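Local coordinates for RNA-binding protein RMD9, mitochondrial (Saccharomyces cerevisiae S288C, PDB 7A9X), which binds a dodecameric element in the 3'-UTR of mitochondrial mRNAs and takes part in their processing or stability, at residues I441-L446 and R485-V490; R460-V465 and K549-Y554; A479-L484 and T558-R563. All blocks are in the same frame, centred on the assembly; numbering follows the deposited sequence.

In the fold
From the N terminus, the chain enters this region through helix 436-445 and helix 454-470, which probably make up most of PPR8, and then reaches helix 478-486. Contact 1 closes first, bringing 485-490 back to 441-446 across 38 residues. Contact 2 starts inside that span, at 460-465, and closes at 549-554 on helix 540-551. Contact 3 starts at 479-484 and closes last, at 558-563. All three pairs cross along the chain, and none is nested in another. Leu-443 of contact 1 packs on Trp-461 of contact 2 and on Leu-484 of contact 3. The probable last PPR repeat is thus tied to the C-terminal helices, with bound RNA along contacts 1 and 3.

Contact 1. Residues I441-L446 and R485-V490; sequences ILLKSL and RDATVV. With nucleotides of chain B.
Ala-487 packs tightly against Leu-443 and Leu-446. Its CB points at helix 436-445 and lies 3.4 Å from Leu-443 O. Two apolar neighbours complete this buried patch: Leu-446 CB is 4.2 Å from Ala-487 CB, and Leu-443 CD1 is 4.3 Å from the same atom. The other half of the contact is looser, polar and partly exposed. Here Lys-444 reaches Asp-486 obliquely. CG of Lys-444 is anti to the backbone N (chi1 -175°), and its chain stays extended until a bend at chi4. The extended part puts Lys-444 CE 3.3 Å from Asp-486 OD2. The bend only sets where NZ goes: Lys-444 NZ forms a salt bridge of 3.5 Å with the same oxygen. The second carboxylate oxygen serves another cation: Asp-486 OD1 receives Arg-485 NH2 at 3.0 Å, from above the carboxylate plane. Asp-486 therefore joins two cations in one network, and probably helps to hold the Arg-485 guanidinium toward the RNA. Arg-485 NH1 meets OP1 of U13 of chain B, although the modelled bond is so short that its length is doubtful. U13 C5 lies over one guanidinium face. Lys-444 also flanks the sugar of U11 of chain B. Around the contact, helix 454-470 packs on Leu-443 and Leu-446, helix 401-410 packs on Ile-441, and helix 540-551 lies against Arg-485.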
loop_
_atom_site.group_PDB
_atom_site.type_symbol
_atom_site.label_atom_id
_atom_site.label_comp_id
_atom_site.label_asym_id
_atom_site.label_seq_id
_atom_site.Cartn_x
_atom_site.Cartn_y
_atom_site.Cartn_z
ATOM N N ILE A 441 14.035 14.386 0.669
ATOM C CA ILE A 441 15.044 13.423 0.239
ATOM C C ILE A 441 16.357 14.125 -0.081
ATOM O O ILE A 441 17.440 13.609 0.218
ATOM C CB ILE A 441 14.527 12.614 -0.964
ATOM C CG1 ILE A 441 13.254 11.856 -0.582
ATOM C CG2 ILE A 441 15.593 11.647 -1.452
ATOM C CD1 ILE A 441 12.505 11.298 -1.764
ATOM N N LEU A 442 16.284 15.312 -0.693
ATOM C CA LEU A 442 17.498 16.061 -1.003
ATOM C C LEU A 442 18.278 16.396 0.263
ATOM O O LEU A 442 19.514 16.357 0.268
ATOM C CB LEU A 442 17.146 17.332 -1.777
ATOM C CG LEU A 442 16.795 17.144 -3.255
ATOM C CD1 LEU A 442 16.135 18.391 -3.815
ATOM C CD2 LEU A 442 18.041 16.804 -4.054
ATOM N N LEU A 443 17.575 16.720 1.349
ATOM C CA LEU A 443 18.254 16.909 2.627
ATOM C C LEU A 443 18.797 15.589 3.158
ATOM O O LEU A 443 19.946 15.522 3.611
ATOM C CB LEU A 443 17.305 17.543 3.644
ATOM C CG LEU A 443 17.858 17.718 5.062
ATOM C CD1 LEU A 443 19.095 18.604 5.056
ATOM C CD2 LEU A 443 16.797 18.285 5.992
ATOM N N LYS A 444 17.987 14.527 3.104
ATOM C CA LYS A 444 18.427 13.221 3.582
ATOM C C LYS A 444 19.655 12.729 2.827
ATOM O O LYS A 444 20.518 12.063 3.412
ATOM C CB LYS A 444 17.285 12.210 3.450
ATOM C CG LYS A 444 17.571 10.833 4.036
ATOM C CD LYS A 444 16.499 9.831 3.624
ATOM C CE LYS A 444 16.543 8.571 4.476
ATOM N NZ LYS A 444 17.883 7.926 4.496
ATOM N N SER A 445 19.756 13.059 1.535
ATOM C CA SER A 445 20.849 12.552 0.710
ATOM C C SER A 445 22.211 13.021 1.206
ATOM O O SER A 445 23.217 12.343 0.972
ATOM C CB SER A 445 20.643 12.975 -0.745
ATOM O OG SER A 445 19.440 12.433 -1.268
ATOM N N LEU A 446 22.268 14.166 1.888
ATOM C CA LEU A 446 23.542 14.680 2.371
ATOM C C LEU A 446 24.168 13.778 3.427
ATOM O O LEU A 446 25.386 13.833 3.626
ATOM C CB LEU A 446 23.357 16.093 2.922
ATOM C CG LEU A 446 22.847 17.126 1.912
ATOM C CD1 LEU A 446 22.750 18.500 2.550
ATOM C CD2 LEU A 446 23.741 17.163 0.682
ATOM N N ARG A 485 18.055 14.711 10.813
ATOM C CA ARG A 485 18.801 13.770 11.641
ATOM C C ARG A 485 19.644 12.828 10.790
ATOM O O ARG A 485 20.810 12.570 11.111
ATOM C CB ARG A 485 17.836 12.986 12.530
ATOM C CG ARG A 485 18.444 11.771 13.203
ATOM C CD ARG A 485 17.836 10.497 12.646
ATOM N NE ARG A 485 16.411 10.410 12.948
ATOM C CZ ARG A 485 15.564 9.582 12.342
ATOM N NH1 ARG A 485 14.286 9.574 12.691
ATOM N NH2 ARG A 485 15.993 8.772 11.385
ATOM N N ASP A 486 19.078 12.313 9.696
ATOM C CA ASP A 486 19.824 11.410 8.828
ATOM C C ASP A 486 21.007 12.091 8.155
ATOM O O ASP A 486 21.983 11.416 7.810
ATOM C CB ASP A 486 18.895 10.808 7.771
ATOM C CG ASP A 486 18.020 9.707 8.331
ATOM O OD1 ASP A 486 18.236 9.319 9.499
ATOM O OD2 ASP A 486 17.122 9.230 7.608
ATOM N N ALA A 487 20.952 13.406 7.971
ATOM C CA ALA A 487 22.036 14.145 7.342
ATOM C C ALA A 487 23.103 14.597 8.331
ATOM O O ALA A 487 24.117 15.161 7.908
ATOM C CB ALA A 487 21.482 15.361 6.593
ATOM N N THR A 488 22.903 14.370 9.628
ATOM C CA THR A 488 23.867 14.816 10.626
ATOM C C THR A 488 24.254 13.679 11.568
ATOM O O THR A 488 25.367 13.148 11.487
ATOM C CB THR A 488 23.302 15.998 11.423
ATOM O OG1 THR A 488 22.097 15.599 12.087
ATOM C CG2 THR A 488 22.998 17.181 10.503
ATOM N N VAL A 489 23.332 13.297 12.454
ATOM C CA VAL A 489 23.636 12.336 13.512
ATOM C C VAL A 489 24.016 10.983 12.926
ATOM O O VAL A 489 25.003 10.363 13.342
ATOM C CB VAL A 489 22.440 12.210 14.472
ATOM C CG1 VAL A 489 22.753 11.236 15.605
ATOM C CG2 VAL A 489 22.061 13.572 15.015
ATOM N N VAL A 490 23.232 10.498 11.960
ATOM C CA VAL A 490 23.487 9.181 11.385
ATOM C C VAL A 490 24.822 9.168 10.654
ATOM O O VAL A 490 25.590 8.204 10.750
ATOM C CB VAL A 490 22.323 8.767 10.466
ATOM C CG1 VAL A 490 22.527 7.353 9.954
ATOM C CG2 VAL A 490 21.007 8.877 11.212
ATOM P P U B 13 11.934 7.579 11.391
ATOM O OP1 U B 13 12.127 8.804 12.206
ATOM O OP2 U B 13 13.004 7.146 10.455
ATOM O "O5'" U B 13 11.636 6.364 12.376
ATOM C "C5'" U B 13 11.165 5.118 11.885
ATOM C "C4'" U B 13 11.376 4.024 12.899
ATOM O "O4'" U B 13 12.798 3.775 13.051
ATOM C "C3'" U B 13 10.891 4.339 14.307
ATOM O "O3'" U B 13 9.511 4.063 14.479
ATOM C "C2'" U B 13 11.792 3.479 15.184
ATOM O "O2'" U B 13 11.319 2.141 15.227
ATOM C "C1'" U B 13 13.105 3.503 14.400
ATOM N N1 U B 13 14.047 4.541 14.880
ATOM C C2 U B 13 14.636 4.399 16.124
ATOM O O2 U B 13 14.412 3.465 16.877
ATOM N N3 U B 13 15.502 5.410 16.469
ATOM C C4 U B 13 15.843 6.517 15.716
ATOM O O4 U B 13 16.641 7.340 16.168
ATOM C C5 U B 13 15.202 6.586 14.441
ATOM C C6 U B 13 14.353 5.619 14.078
ATOM P P U B 11 11.294 5.767 0.896
ATOM O OP1 U B 11 12.615 5.115 1.102
ATOM O OP2 U B 11 10.062 5.067 1.340
ATOM O "O5'" U B 11 11.329 7.200 1.593
ATOM C "C5'" U B 11 12.418 8.086 1.394
ATOM C "C4'" U B 11 12.152 9.434 2.012
ATOM O "O4'" U B 11 11.088 10.107 1.288
ATOM C "C3'" U B 11 11.664 9.425 3.452
ATOM O "O3'" U B 11 12.706 9.248 4.393
ATOM C "C2'" U B 11 10.952 10.765 3.566
ATOM O "O2'" U B 11 11.888 11.822 3.713
ATOM C "C1'" U B 11 10.313 10.880 2.182
ATOM N N1 U B 11 8.928 10.363 2.168
ATOM C C2 U B 11 7.933 11.146 2.726
ATOM O O2 U B 11 8.142 12.238 3.226
ATOM N N3 U B 11 6.674 10.600 2.671
ATOM C C4 U B 11 6.323 9.379 2.130
ATOM O O4 U B 11 5.145 9.019 2.158
ATOM C C5 U B 11 7.408 8.632 1.576
ATOM C C6 U B 11 8.643 9.138 1.614
ATOM P P U B 14 8.503 5.198 15.006
ATOM O OP1 U B 14 7.141 4.612 15.010
ATOM O OP2 U B 14 8.755 6.446 14.243
ATOM O "O5'" U B 14 8.941 5.438 16.521
ATOM C "C5'" U B 14 8.906 4.376 17.470
ATOM C "C4'" U B 14 9.497 4.780 18.801
ATOM O "O4'" U B 14 10.857 5.257 18.595
ATOM C "C3'" U B 14 8.760 5.896 19.541
ATOM O "O3'" U B 14 8.829 5.663 20.948
ATOM C "C2'" U B 14 9.578 7.134 19.186
ATOM O "O2'" U B 14 9.483 8.192 20.117
ATOM C "C1'" U B 14 10.990 6.564 19.120
ATOM N N1 U B 14 11.891 7.323 18.241
ATOM C C2 U B 14 12.900 8.062 18.825
ATOM O O2 U B 14 13.076 8.101 20.029
ATOM N N3 U B 14 13.696 8.752 17.943
ATOM C C4 U B 14 13.584 8.777 16.568
ATOM O O4 U B 14 14.376 9.449 15.905
ATOM C C5 U B 14 12.513 7.987 16.043
ATOM C C6 U B 14 11.723 7.305 16.878
#

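Contact 2. Residues R460-V465 and K549-Y554; sequences RWLELV and KRYTPY
Tyr-551 presents one face of its ring to the indole edge of Trp-461. The pair is T-shaped: the planes stand at 85°, and the five-membered ring of Trp-461 is centred 4.9 Å from the Tyr-551 ring. From CB, which points toward helix 454-470, the tyrosine can be followed outward. Its CG lies 4.2 Å from Trp-461 CZ2. Along one flank of the ring, CD1 of Tyr-551 is 3.9 Å from Trp-461 NE1, and CE1 of Tyr-551 comes to 3.6 Å from the same nitrogen. Along the other flank, CE2 of Tyr-551 has Val-465 CG1 at 4.1 Å, approaching obliquely from the same side of the ring plane as the indole. CZ of Tyr-551 is again close to Trp-461 NE1, at 3.7 Å. At the tip, the Tyr-551 OH touches Leu-462 CD2 at 3.3 Å. Trp-461 has its CG anti to the backbone N (chi1 165°), which places the indole, and the turn at chi2 (-95°) presents its NE1 edge. One indole face is backed by CG2 of Val-465 from its own helix. Leu-481 and Leu-484 of helix 478-486 also pack on Trp-461, and Pro-591 touches Tyr-551. Replacing Tyr-551 by a serine would probably leave the NE1 edge of Trp-461 without its ring face and open a gap beside Leu-462 and Val-465. The chemistry is aromatic and apolar. The polar NE1 is set over the tyrosine ring, offset toward its rim, which is consistent with a weak attraction to the pi electrons that adds to the packing.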
loop_
_atom_site.group_PDB
_atom_site.type_symbol
_atom_site.label_atom_id
_atom_site.label_comp_id
_atom_site.label_asym_id
_atom_site.label_seq_id
_atom_site.Cartn_x
_atom_site.Cartn_y
_atom_site.Cartn_z
ATOM N N ARG A 460 19.636 23.204 2.190
ATOM C CA ARG A 460 18.598 22.238 1.860
ATOM C C ARG A 460 17.559 22.120 2.968
ATOM O O ARG A 460 16.422 21.721 2.696
ATOM C CB ARG A 460 19.225 20.876 1.557
ATOM C CG ARG A 460 20.137 20.891 0.337
ATOM C CD ARG A 460 20.457 19.488 -0.156
ATOM N NE ARG A 460 21.416 19.513 -1.257
ATOM C CZ ARG A 460 21.087 19.658 -2.537
ATOM N NH1 ARG A 460 19.815 19.792 -2.890
ATOM N NH2 ARG A 460 22.032 19.671 -3.467
ATOM N N TRP A 461 17.919 22.464 4.208
ATOM C CA TRP A 461 16.922 22.518 5.271
ATOM C C TRP A 461 16.052 23.762 5.152
ATOM O O TRP A 461 14.830 23.684 5.318
ATOM C CB TRP A 461 17.598 22.484 6.641
ATOM C CG TRP A 461 16.676 22.887 7.760
ATOM C CD1 TRP A 461 16.546 24.134 8.308
ATOM C CD2 TRP A 461 15.740 22.048 8.451
ATOM N NE1 TRP A 461 15.594 24.118 9.299
ATOM C CE2 TRP A 461 15.085 22.850 9.407
ATOM C CE3 TRP A 461 15.395 20.696 8.356
ATOM C CZ2 TRP A 461 14.108 22.344 10.264
ATOM C CZ3 TRP A 461 14.425 20.196 9.208
ATOM C CH2 TRP A 461 13.792 21.019 10.149
ATOM N N LEU A 462 16.667 24.915 4.875
ATOM C CA LEU A 462 15.898 26.145 4.717
ATOM C C LEU A 462 14.919 26.034 3.556
ATOM O O LEU A 462 13.746 26.405 3.684
ATOM C CB LEU A 462 16.842 27.333 4.515
ATOM C CG LEU A 462 17.703 27.740 5.711
ATOM C CD1 LEU A 462 18.728 28.787 5.303
ATOM C CD2 LEU A 462 16.835 28.248 6.852
ATOM N N GLU A 463 15.381 25.513 2.416
ATOM C CA GLU A 463 14.501 25.380 1.259
ATOM C C GLU A 463 13.372 24.393 1.527
ATOM O O GLU A 463 12.293 24.513 0.934
ATOM C CB GLU A 463 15.309 24.961 0.030
ATOM C CG GLU A 463 14.560 25.123 -1.285
ATOM C CD GLU A 463 15.441 24.896 -2.499
ATOM O OE1 GLU A 463 16.656 24.665 -2.321
ATOM O OE2 GLU A 463 14.918 24.947 -3.632
ATOM N N LEU A 464 13.593 23.422 2.416
ATOM C CA LEU A 464 12.516 22.521 2.813
ATOM C C LEU A 464 11.476 23.252 3.655
ATOM O O LEU A 464 10.271 23.127 3.414
ATOM C CB LEU A 464 13.084 21.323 3.576
ATOM C CG LEU A 464 12.074 20.405 4.268
ATOM C CD1 LEU A 464 11.105 19.795 3.264
ATOM C CD2 LEU A 464 12.788 19.318 5.063
ATOM N N VAL A 465 11.926 24.022 4.649
ATOM C CA VAL A 465 10.995 24.792 5.472
ATOM C C VAL A 465 10.243 25.806 4.618
ATOM O O VAL A 465 9.048 26.049 4.824
ATOM C CB VAL A 465 11.739 25.473 6.636
ATOM C CG1 VAL A 465 10.765 26.247 7.509
ATOM C CG2 VAL A 465 12.492 24.443 7.464
ATOM N N LYS A 549 16.634 23.310 18.368
ATOM C CA LYS A 549 16.253 24.312 19.355
ATOM C C LYS A 549 15.736 25.583 18.694
ATOM O O LYS A 549 14.857 26.253 19.247
ATOM C CB LYS A 549 17.442 24.622 20.264
ATOM C CG LYS A 549 17.063 25.211 21.611
ATOM C CD LYS A 549 18.251 25.203 22.557
ATOM C CE LYS A 549 17.861 25.696 23.939
ATOM N NZ LYS A 549 17.406 27.113 23.914
ATOM N N ARG A 550 16.254 25.926 17.511
ATOM C CA ARG A 550 15.811 27.141 16.835
ATOM C C ARG A 550 14.407 26.981 16.263
ATOM O O ARG A 550 13.614 27.929 16.285
ATOM C CB ARG A 550 16.799 27.521 15.734
ATOM C CG ARG A 550 16.407 28.759 14.937
ATOM C CD ARG A 550 16.259 29.980 15.834
ATOM N NE ARG A 550 15.988 31.194 15.068
ATOM C CZ ARG A 550 16.921 32.059 14.680
ATOM N NH1 ARG A 550 16.583 33.138 13.986
ATOM N NH2 ARG A 550 18.193 31.847 14.989
ATOM N N TYR A 551 14.079 25.796 15.748
ATOM C CA TYR A 551 12.805 25.562 15.080
ATOM C C TYR A 551 11.811 24.783 15.936
ATOM O O TYR A 551 10.778 24.345 15.421
ATOM C CB TYR A 551 13.037 24.836 13.753
ATOM C CG TYR A 551 13.570 25.733 12.658
ATOM C CD1 TYR A 551 14.916 26.070 12.603
ATOM C CD2 TYR A 551 12.726 26.246 11.681
ATOM C CE1 TYR A 551 15.406 26.892 11.604
ATOM C CE2 TYR A 551 13.205 27.067 10.678
ATOM C CZ TYR A 551 14.545 27.388 10.645
ATOM O OH TYR A 551 15.024 28.206 9.647
ATOM N N THR A 552 12.096 24.610 17.228
ATOM C CA THR A 552 11.157 23.932 18.119
ATOM C C THR A 552 9.764 24.560 18.151
ATOM O O THR A 552 8.781 23.801 18.118
ATOM C CB THR A 552 11.754 23.861 19.534
ATOM O OG1 THR A 552 12.879 22.973 19.537
ATOM C CG2 THR A 552 10.721 23.366 20.537
ATOM N N PRO A 553 9.593 25.888 18.212
ATOM C CA PRO A 553 8.226 26.439 18.239
ATOM C C PRO A 553 7.394 26.097 17.012
ATOM O O PRO A 553 6.162 26.186 17.077
ATOM C CB PRO A 553 8.457 27.953 18.353
ATOM C CG PRO A 553 9.853 28.166 17.872
ATOM C CD PRO A 553 10.598 26.960 18.337
ATOM N N TYR A 554 8.018 25.707 15.904
ATOM C CA TYR A 554 7.296 25.327 14.699
ATOM C C TYR A 554 7.019 23.829 14.623
ATOM O O TYR A 554 6.548 23.351 13.586
ATOM C CB TYR A 554 8.073 25.779 13.459
ATOM C CG TYR A 554 8.317 27.270 13.407
ATOM C CD1 TYR A 554 7.345 28.134 12.916
ATOM C CD2 TYR A 554 9.514 27.816 13.852
ATOM C CE1 TYR A 554 7.560 29.499 12.868
ATOM C CE2 TYR A 554 9.737 29.180 13.807
ATOM C CZ TYR A 554 8.756 30.016 13.314
ATOM O OH TYR A 554 8.975 31.374 13.267
#

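Contact 3. Residues A479-L484 and T558-R563; sequences ADLSAL and TKQVYR. With nucleotides of chain B.
The RNA-binding surface is built here from two helices, with Leu-481 packed on Gln-560 behind Ser-482 and Arg-563. Leu-481 CD1 lies 3.8 Å from Gln-560 OE1, and the two side chains cross at about a right angle. Toward the RNA, Ser-482 OG and Arg-563 NH1 are 4.5 Å apart and both reach one phosphate oxygen. Ser-482 OG is 2.6 Å from OP1 of U13 of chain B. It also bonds to Tyr-564 and to Asn-478 O. Arg-563 has CG anti to the backbone N (chi1 167°), and the extended run from CG to NE carries the guanidinium to the phosphates of U13 and U14. NH1 of Arg-563 donates to OP2 of U14 of chain B at 2.8 Å, and NH2 of Arg-563 donates to the same oxygen at 3.2 Å. A weak bond links Arg-563 NH1 to U13 OP1. U14 C5 sits 3.4 Å above the centre of the guanidinium plane. The base also makes a weak bond to the protein backbone: U14 N3 donates to Arg-563 O. Phosphate gripped at the guanidinium edge and base at its face make a nucleotide-binding site, which extends the RNA surface beyond what is probably the last PPR repeat.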
loop_
_atom_site.group_PDB
_atom_site.type_symbol
_atom_site.label_atom_id
_atom_site.label_comp_id
_atom_site.label_asym_id
_atom_site.label_seq_id
_atom_site.Cartn_x
_atom_site.Cartn_y
_atom_site.Cartn_z
ATOM N N ALA A 479 8.894 13.436 9.569
ATOM C CA ALA A 479 9.695 13.140 8.385
ATOM C C ALA A 479 10.633 14.289 8.041
ATOM O O ALA A 479 11.710 14.063 7.478
ATOM C CB ALA A 479 8.789 12.815 7.198
ATOM N N ASP A 480 10.248 15.523 8.372
ATOM C CA ASP A 480 11.140 16.654 8.141
ATOM C C ASP A 480 12.348 16.601 9.068
ATOM O O ASP A 480 13.486 16.799 8.628
ATOM C CB ASP A 480 10.378 17.968 8.321
ATOM C CG ASP A 480 9.284 18.154 7.292
ATOM O OD1 ASP A 480 9.555 17.928 6.094
ATOM O OD2 ASP A 480 8.152 18.511 7.678
ATOM N N LEU A 481 12.120 16.320 10.354
ATOM C CA LEU A 481 13.228 16.242 11.298
ATOM C C LEU A 481 14.054 14.979 11.094
ATOM O O LEU A 481 15.270 14.993 11.319
ATOM C CB LEU A 481 12.701 16.310 12.733
ATOM C CG LEU A 481 11.947 17.584 13.122
ATOM C CD1 LEU A 481 11.449 17.493 14.555
ATOM C CD2 LEU A 481 12.825 18.813 12.933
ATOM N N SER A 482 13.417 13.881 10.678
ATOM C CA SER A 482 14.160 12.658 10.397
ATOM C C SER A 482 15.163 12.862 9.269
ATOM O O SER A 482 16.246 12.266 9.287
ATOM C CB SER A 482 13.194 11.525 10.049
ATOM O OG SER A 482 12.393 11.165 11.162
ATOM N N ALA A 483 14.825 13.702 8.288
ATOM C CA ALA A 483 15.758 13.985 7.202
ATOM C C ALA A 483 16.958 14.781 7.697
ATOM O O ALA A 483 18.092 14.533 7.273
ATOM C CB ALA A 483 15.043 14.734 6.078
ATOM N N LEU A 484 16.731 15.747 8.591
ATOM C CA LEU A 484 17.847 16.496 9.159
ATOM C C LEU A 484 18.696 15.608 10.060
ATOM O O LEU A 484 19.928 15.723 10.077
ATOM C CB LEU A 484 17.324 17.707 9.933
ATOM C CG LEU A 484 18.342 18.734 10.437
ATOM C CD1 LEU A 484 19.001 19.471 9.279
ATOM C CD2 LEU A 484 17.671 19.712 11.390
ATOM N N THR A 558 5.816 19.377 20.854
ATOM C CA THR A 558 7.085 19.551 21.549
ATOM C C THR A 558 7.675 18.230 22.026
ATOM O O THR A 558 8.843 18.204 22.431
ATOM C CB THR A 558 6.925 20.510 22.734
ATOM O OG1 THR A 558 6.255 19.846 23.811
ATOM C CG2 THR A 558 6.124 21.738 22.318
ATOM N N LYS A 559 6.903 17.140 21.986
ATOM C CA LYS A 559 7.446 15.817 22.267
ATOM C C LYS A 559 8.412 15.355 21.186
ATOM O O LYS A 559 9.151 14.388 21.407
ATOM C CB LYS A 559 6.308 14.805 22.424
ATOM C CG LYS A 559 6.691 13.542 23.186
ATOM C CD LYS A 559 5.498 12.617 23.383
ATOM C CE LYS A 559 5.879 11.402 24.214
ATOM N NZ LYS A 559 4.722 10.489 24.429
ATOM N N GLN A 560 8.422 16.016 20.027
ATOM C CA GLN A 560 9.431 15.727 19.018
ATOM C C GLN A 560 10.828 16.098 19.496
ATOM O O GLN A 560 11.811 15.557 18.978
ATOM C CB GLN A 560 9.107 16.469 17.719
ATOM C CG GLN A 560 7.802 16.040 17.066
ATOM C CD GLN A 560 7.471 16.860 15.835
ATOM O OE1 GLN A 560 7.892 18.010 15.709
ATOM N NE2 GLN A 560 6.718 16.268 14.915
ATOM N N VAL A 561 10.933 17.001 20.475
ATOM C CA VAL A 561 12.237 17.350 21.031
ATOM C C VAL A 561 12.860 16.139 21.714
ATOM O O VAL A 561 14.034 15.820 21.501
ATOM C CB VAL A 561 12.113 18.544 21.995
ATOM C CG1 VAL A 561 13.445 18.817 22.672
ATOM C CG2 VAL A 561 11.623 19.780 21.251
ATOM N N TYR A 562 12.079 15.439 22.542
ATOM C CA TYR A 562 12.586 14.225 23.176
ATOM C C TYR A 562 12.858 13.141 22.140
ATOM O O TYR A 562 13.833 12.388 22.257
ATOM C CB TYR A 562 11.594 13.724 24.229
ATOM C CG TYR A 562 11.999 12.426 24.898
ATOM C CD1 TYR A 562 11.619 11.198 24.368
ATOM C CD2 TYR A 562 12.753 12.429 26.064
ATOM C CE1 TYR A 562 11.986 10.010 24.973
ATOM C CE2 TYR A 562 13.121 11.245 26.681
ATOM C CZ TYR A 562 12.738 10.040 26.130
ATOM O OH TYR A 562 13.103 8.862 26.737
ATOM N N ARG A 563 12.003 13.049 21.121
ATOM C CA ARG A 563 12.141 12.006 20.110
ATOM C C ARG A 563 13.450 12.150 19.342
ATOM O O ARG A 563 14.153 11.163 19.092
ATOM C CB ARG A 563 10.944 12.053 19.157
ATOM C CG ARG A 563 11.101 11.234 17.887
ATOM C CD ARG A 563 9.921 11.460 16.953
ATOM N NE ARG A 563 10.109 10.792 15.668
ATOM C CZ ARG A 563 9.560 9.627 15.342
ATOM N NH1 ARG A 563 9.790 9.094 14.150
ATOM N NH2 ARG A 563 8.779 8.993 16.208
ATOM P P U B 14 8.503 5.198 15.006
ATOM O OP1 U B 14 7.141 4.612 15.010
ATOM O OP2 U B 14 8.755 6.446 14.243
ATOM O "O5'" U B 14 8.941 5.438 16.521
ATOM C "C5'" U B 14 8.906 4.376 17.470
ATOM C "C4'" U B 14 9.497 4.780 18.801
ATOM O "O4'" U B 14 10.857 5.257 18.595
ATOM C "C3'" U B 14 8.760 5.896 19.541
ATOM O "O3'" U B 14 8.829 5.663 20.948
ATOM C "C2'" U B 14 9.578 7.134 19.186
ATOM O "O2'" U B 14 9.483 8.192 20.117
ATOM C "C1'" U B 14 10.990 6.564 19.120
ATOM N N1 U B 14 11.891 7.323 18.241
ATOM C C2 U B 14 12.900 8.062 18.825
ATOM O O2 U B 14 13.076 8.101 20.029
ATOM N N3 U B 14 13.696 8.752 17.943
ATOM C C4 U B 14 13.584 8.777 16.568
ATOM O O4 U B 14 14.376 9.449 15.905
ATOM C C5 U B 14 12.513 7.987 16.043
ATOM C C6 U B 14 11.723 7.305 16.878
ATOM P P C B 12 12.670 7.996 5.398
ATOM O OP1 C B 12 13.955 7.966 6.137
ATOM O OP2 C B 12 12.231 6.805 4.628
ATOM O "O5'" C B 12 11.523 8.368 6.440
ATOM C "C5'" C B 12 11.755 9.350 7.444
ATOM C "C4'" C B 12 10.834 9.189 8.629
ATOM O "O4'" C B 12 9.519 9.715 8.298
ATOM C "C3'" C B 12 10.618 7.757 9.123
ATOM O "O3'" C B 12 10.574 7.745 10.549
ATOM C "C2'" C B 12 9.241 7.399 8.565
ATOM O "O2'" C B 12 8.541 6.429 9.315
ATOM C "C1'" C B 12 8.530 8.749 8.589
ATOM N N1 C B 12 7.458 8.879 7.588
ATOM C C2 C B 12 6.226 9.405 7.989
ATOM O O2 C B 12 6.074 9.749 9.171
ATOM N N3 C B 12 5.230 9.530 7.082
ATOM C C4 C B 12 5.426 9.154 5.819
ATOM N N4 C B 12 4.410 9.299 4.965
ATOM C C5 C B 12 6.671 8.611 5.381
ATOM C C6 C B 12 7.650 8.493 6.289
ATOM P P U B 13 11.934 7.579 11.391
ATOM O OP1 U B 13 12.127 8.804 12.206
ATOM O OP2 U B 13 13.004 7.146 10.455
ATOM O "O5'" U B 13 11.636 6.364 12.376
ATOM C "C5'" U B 13 11.165 5.118 11.885
ATOM C "C4'" U B 13 11.376 4.024 12.899
ATOM O "O4'" U B 13 12.798 3.775 13.051
ATOM C "C3'" U B 13 10.891 4.339 14.307
ATOM O "O3'" U B 13 9.511 4.063 14.479
ATOM C "C2'" U B 13 11.792 3.479 15.184
ATOM O "O2'" U B 13 11.319 2.141 15.227
ATOM C "C1'" U B 13 13.105 3.503 14.400
ATOM N N1 U B 13 14.047 4.541 14.880
ATOM C C2 U B 13 14.636 4.399 16.124
ATOM O O2 U B 13 14.412 3.465 16.877
ATOM N N3 U B 13 15.502 5.410 16.469
ATOM C C4 U B 13 15.843 6.517 15.716
ATOM O O4 U B 13 16.641 7.340 16.168
ATOM C C5 U B 13 15.202 6.586 14.441
ATOM C C6 U B 13 14.353 5.619 14.078
#